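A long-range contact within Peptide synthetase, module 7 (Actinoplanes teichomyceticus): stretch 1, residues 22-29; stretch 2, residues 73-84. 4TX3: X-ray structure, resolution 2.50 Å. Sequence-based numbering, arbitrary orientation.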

# COMPACT_ATOMS: atom_id res chain seq x y z
N ARG B 22 -10.30 12.26 -21.09
CA ARG B 22 -8.87 12.00 -21.21
C ARG B 22 -8.57 11.03 -22.36
O ARG B 22 -7.64 11.25 -23.13
CB ARG B 22 -8.31 11.45 -19.89
CG ARG B 22 -6.77 11.34 -19.83
CD ARG B 22 -6.23 11.67 -18.44
NE ARG B 22 -7.01 12.75 -17.86
CZ ARG B 22 -7.81 12.61 -16.80
NH1 ARG B 22 -7.89 11.44 -16.17
NH2 ARG B 22 -8.51 13.65 -16.36
N GLN B 23 -9.38 9.98 -22.50
CA GLN B 23 -9.21 9.01 -23.59
C GLN B 23 -9.42 9.63 -24.98
O GLN B 23 -8.65 9.38 -25.92
CB GLN B 23 -10.18 7.84 -23.42
CG GLN B 23 -9.91 6.92 -22.24
CD GLN B 23 -10.96 5.81 -22.13
OE1 GLN B 23 -12.16 6.08 -22.14
NE2 GLN B 23 -10.50 4.57 -22.05
N LEU B 24 -10.49 10.41 -25.12
CA LEU B 24 -10.82 11.07 -26.37
C LEU B 24 -9.68 11.99 -26.84
O LEU B 24 -9.42 12.09 -28.04
CB LEU B 24 -12.11 11.87 -26.24
CG LEU B 24 -12.61 12.59 -27.50
CD1 LEU B 24 -12.86 11.60 -28.61
CD2 LEU B 24 -13.87 13.41 -27.20
N ARG B 25 -9.01 12.65 -25.90
CA ARG B 25 -7.88 13.48 -26.29
C ARG B 25 -6.71 12.62 -26.74
O ARG B 25 -6.07 12.90 -27.75
CB ARG B 25 -7.43 14.40 -25.16
CG ARG B 25 -6.28 15.30 -25.59
CD ARG B 25 -5.96 16.38 -24.57
NE ARG B 25 -4.59 16.83 -24.74
CZ ARG B 25 -4.24 17.86 -25.51
NH1 ARG B 25 -5.18 18.56 -26.15
NH2 ARG B 25 -2.95 18.18 -25.60
N ALA B 26 -6.44 11.56 -25.98
CA ALA B 26 -5.44 10.59 -26.38
C ALA B 26 -5.74 10.05 -27.78
O ALA B 26 -4.87 10.01 -28.64
CB ALA B 26 -5.35 9.45 -25.37
N TRP B 27 -7.00 9.67 -28.01
CA TRP B 27 -7.41 9.09 -29.28
C TRP B 27 -7.21 10.07 -30.43
O TRP B 27 -6.63 9.74 -31.46
CB TRP B 27 -8.86 8.64 -29.21
CG TRP B 27 -9.35 7.74 -30.33
CD1 TRP B 27 -9.33 6.39 -30.35
CD2 TRP B 27 -9.96 8.15 -31.55
NE1 TRP B 27 -9.88 5.92 -31.52
CE2 TRP B 27 -10.27 6.98 -32.27
CE3 TRP B 27 -10.27 9.40 -32.11
CZ2 TRP B 27 -10.88 7.02 -33.52
CZ3 TRP B 27 -10.87 9.44 -33.35
CH2 TRP B 27 -11.17 8.25 -34.05
N LEU B 28 -7.70 11.30 -30.25
CA LEU B 28 -7.58 12.32 -31.28
C LEU B 28 -6.13 12.67 -31.63
O LEU B 28 -5.81 12.90 -32.79
CB LEU B 28 -8.32 13.58 -30.84
CG LEU B 28 -9.81 13.35 -30.92
CD1 LEU B 28 -10.54 14.34 -30.06
CD2 LEU B 28 -10.26 13.46 -32.36
N LEU B 29 -5.26 12.70 -30.63
CA LEU B 29 -3.87 13.11 -30.88
C LEU B 29 -2.99 11.91 -31.19
O LEU B 29 -1.78 11.96 -31.02
CB LEU B 29 -3.31 13.87 -29.67
CG LEU B 29 -4.08 15.13 -29.26
CD1 LEU B 29 -3.28 15.94 -28.26
CD2 LEU B 29 -4.48 15.97 -30.47
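Stretch 2 73-84: TFPGDAQTVHQH

A loop that packs on a helix often does so by wrapping around one large aromatic side chain, and the contact between residues 73-84 and the helical turns of 22-28 is a compact example. Much of the second stretch is an irregular turn whose two ends come back together: Thr73 and His84 are paired through both backbone hydrogen bonds, N to O at 3.0 Å from Thr73 to His84 and 2.9 Å from His84 to Thr73. With no regular axis to cross the helix, the fit is best followed residue by residue.

Phe74 makes the first contact. Its carbonyl O accepts a hydrogen bond from Trp27 NE1 at 2.9 Å, satisfying the indole's lone polar group at the ring edge, while its CB lies 3.5 Å from Trp27 CD1. Farther along the side chain, the edge of the phenyl ring meets Gln23, with CE2 3.6 Å from Gln23 NE2. Pro75 points away, and the chain continues around the indole. Gly76 O lies at the edge of that ring, 3.4 Å from Trp27 CZ2; the positive phi of Gly76 would jam a CB against the preceding carbonyl. Asp77 turns its side chain away, and its OD1 accepts a hydrogen bond from Gln79 N (2.8 Å), bracing the bend from within. At Ala78 the loop reaches the last helical residue, with CB 4.0 Å from Leu28 CD2.

Gln79 and Thr80 point away, and Val81 then brings the chain back over the indole: its CG1 sits 3.5 Å from the centroid of the five-membered ring of Trp27, a CH-pi contact over one face. Finally, the side-chain end of Gln83 reaches Gln23, where a weak hydrogen bond runs from Gln23 NE2 to Gln83 OE1 (3.4 Å). Trp27 thus meets loop atoms at both face and edge.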

# COMPACT_ATOMS: atom_id res chain seq x y z
N THR B 73 -10.78 -2.02 -27.62
CA THR B 73 -10.31 -1.26 -28.77
C THR B 73 -11.17 -0.04 -28.88
O THR B 73 -12.20 0.04 -28.21
CB THR B 73 -10.37 -2.05 -30.09
OG1 THR B 73 -11.67 -2.65 -30.23
CG2 THR B 73 -9.28 -3.11 -30.13
N PHE B 74 -10.77 0.90 -29.74
CA PHE B 74 -11.46 2.18 -29.85
C PHE B 74 -11.82 2.51 -31.32
O PHE B 74 -11.28 3.45 -31.92
CB PHE B 74 -10.61 3.29 -29.23
CG PHE B 74 -10.25 3.04 -27.77
CD1 PHE B 74 -9.22 2.17 -27.43
CD2 PHE B 74 -10.94 3.67 -26.75
CE1 PHE B 74 -8.91 1.92 -26.11
CE2 PHE B 74 -10.63 3.43 -25.41
CZ PHE B 74 -9.61 2.55 -25.09
N PRO B 75 -12.75 1.74 -31.89
CA PRO B 75 -13.13 1.94 -33.29
C PRO B 75 -14.01 3.17 -33.50
O PRO B 75 -14.62 3.66 -32.54
CB PRO B 75 -13.92 0.67 -33.63
CG PRO B 75 -14.52 0.26 -32.31
CD PRO B 75 -13.49 0.62 -31.27
N GLY B 76 -14.08 3.64 -34.74
CA GLY B 76 -14.95 4.74 -35.11
C GLY B 76 -14.17 5.90 -35.71
O GLY B 76 -12.95 5.79 -35.92
N ASP B 77 -14.87 7.00 -36.01
CA ASP B 77 -14.24 8.28 -36.36
C ASP B 77 -14.45 9.25 -35.20
O ASP B 77 -15.11 8.90 -34.24
CB ASP B 77 -14.82 8.86 -37.67
CG ASP B 77 -16.33 9.17 -37.59
OD1 ASP B 77 -16.86 9.53 -36.52
OD2 ASP B 77 -17.00 9.07 -38.64
N ALA B 78 -13.93 10.47 -35.31
CA ALA B 78 -14.01 11.44 -34.21
C ALA B 78 -15.40 11.59 -33.60
O ALA B 78 -15.54 11.93 -32.43
CB ALA B 78 -13.51 12.78 -34.67
N GLN B 79 -16.43 11.37 -34.41
CA GLN B 79 -17.80 11.49 -33.92
C GLN B 79 -18.39 10.16 -33.42
O GLN B 79 -19.37 10.17 -32.71
CB GLN B 79 -18.71 12.07 -35.01
CG GLN B 79 -18.64 13.59 -35.15
CD GLN B 79 -17.40 14.07 -35.93
OE1 GLN B 79 -17.07 13.53 -36.98
NE2 GLN B 79 -16.73 15.10 -35.40
N THR B 80 -17.79 9.02 -33.78
CA THR B 80 -18.38 7.76 -33.34
C THR B 80 -17.50 6.87 -32.47
O THR B 80 -17.87 5.72 -32.22
CB THR B 80 -18.85 6.91 -34.54
OG1 THR B 80 -19.18 5.60 -34.08
CG2 THR B 80 -17.78 6.75 -35.53
N VAL B 81 -16.36 7.38 -32.00
CA VAL B 81 -15.49 6.54 -31.17
C VAL B 81 -16.23 6.02 -29.94
O VAL B 81 -16.87 6.78 -29.21
CB VAL B 81 -14.25 7.29 -30.65
CG1 VAL B 81 -13.10 6.30 -30.47
CG2 VAL B 81 -13.86 8.39 -31.56
N HIS B 82 -16.13 4.72 -29.71
CA HIS B 82 -16.67 4.15 -28.50
C HIS B 82 -15.67 3.12 -27.98
O HIS B 82 -14.76 2.71 -28.70
CB HIS B 82 -18.04 3.54 -28.76
CG HIS B 82 -18.02 2.50 -29.84
ND1 HIS B 82 -17.88 2.83 -31.18
CD2 HIS B 82 -18.07 1.15 -29.78
CE1 HIS B 82 -17.86 1.72 -31.90
NE2 HIS B 82 -17.98 0.69 -31.07
N GLN B 83 -15.81 2.71 -26.73
CA GLN B 83 -15.00 1.63 -26.21
C GLN B 83 -15.63 0.29 -26.61
O GLN B 83 -16.71 -0.05 -26.15
CB GLN B 83 -14.85 1.73 -24.70
CG GLN B 83 -14.30 3.06 -24.24
CD GLN B 83 -13.80 3.04 -22.81
OE1 GLN B 83 -12.96 2.22 -22.45
NE2 GLN B 83 -14.33 3.94 -21.98
N HIS B 84 -14.95 -0.45 -27.48
CA HIS B 84 -15.38 -1.80 -27.81
C HIS B 84 -14.67 -2.85 -26.93
O HIS B 84 -13.48 -3.15 -27.11
CB HIS B 84 -15.13 -2.11 -29.29
CG HIS B 84 -15.73 -3.41 -29.72
ND1 HIS B 84 -16.58 -3.52 -30.80
CD2 HIS B 84 -15.63 -4.66 -29.19
CE1 HIS B 84 -16.97 -4.78 -30.92
NE2 HIS B 84 -16.41 -5.49 -29.96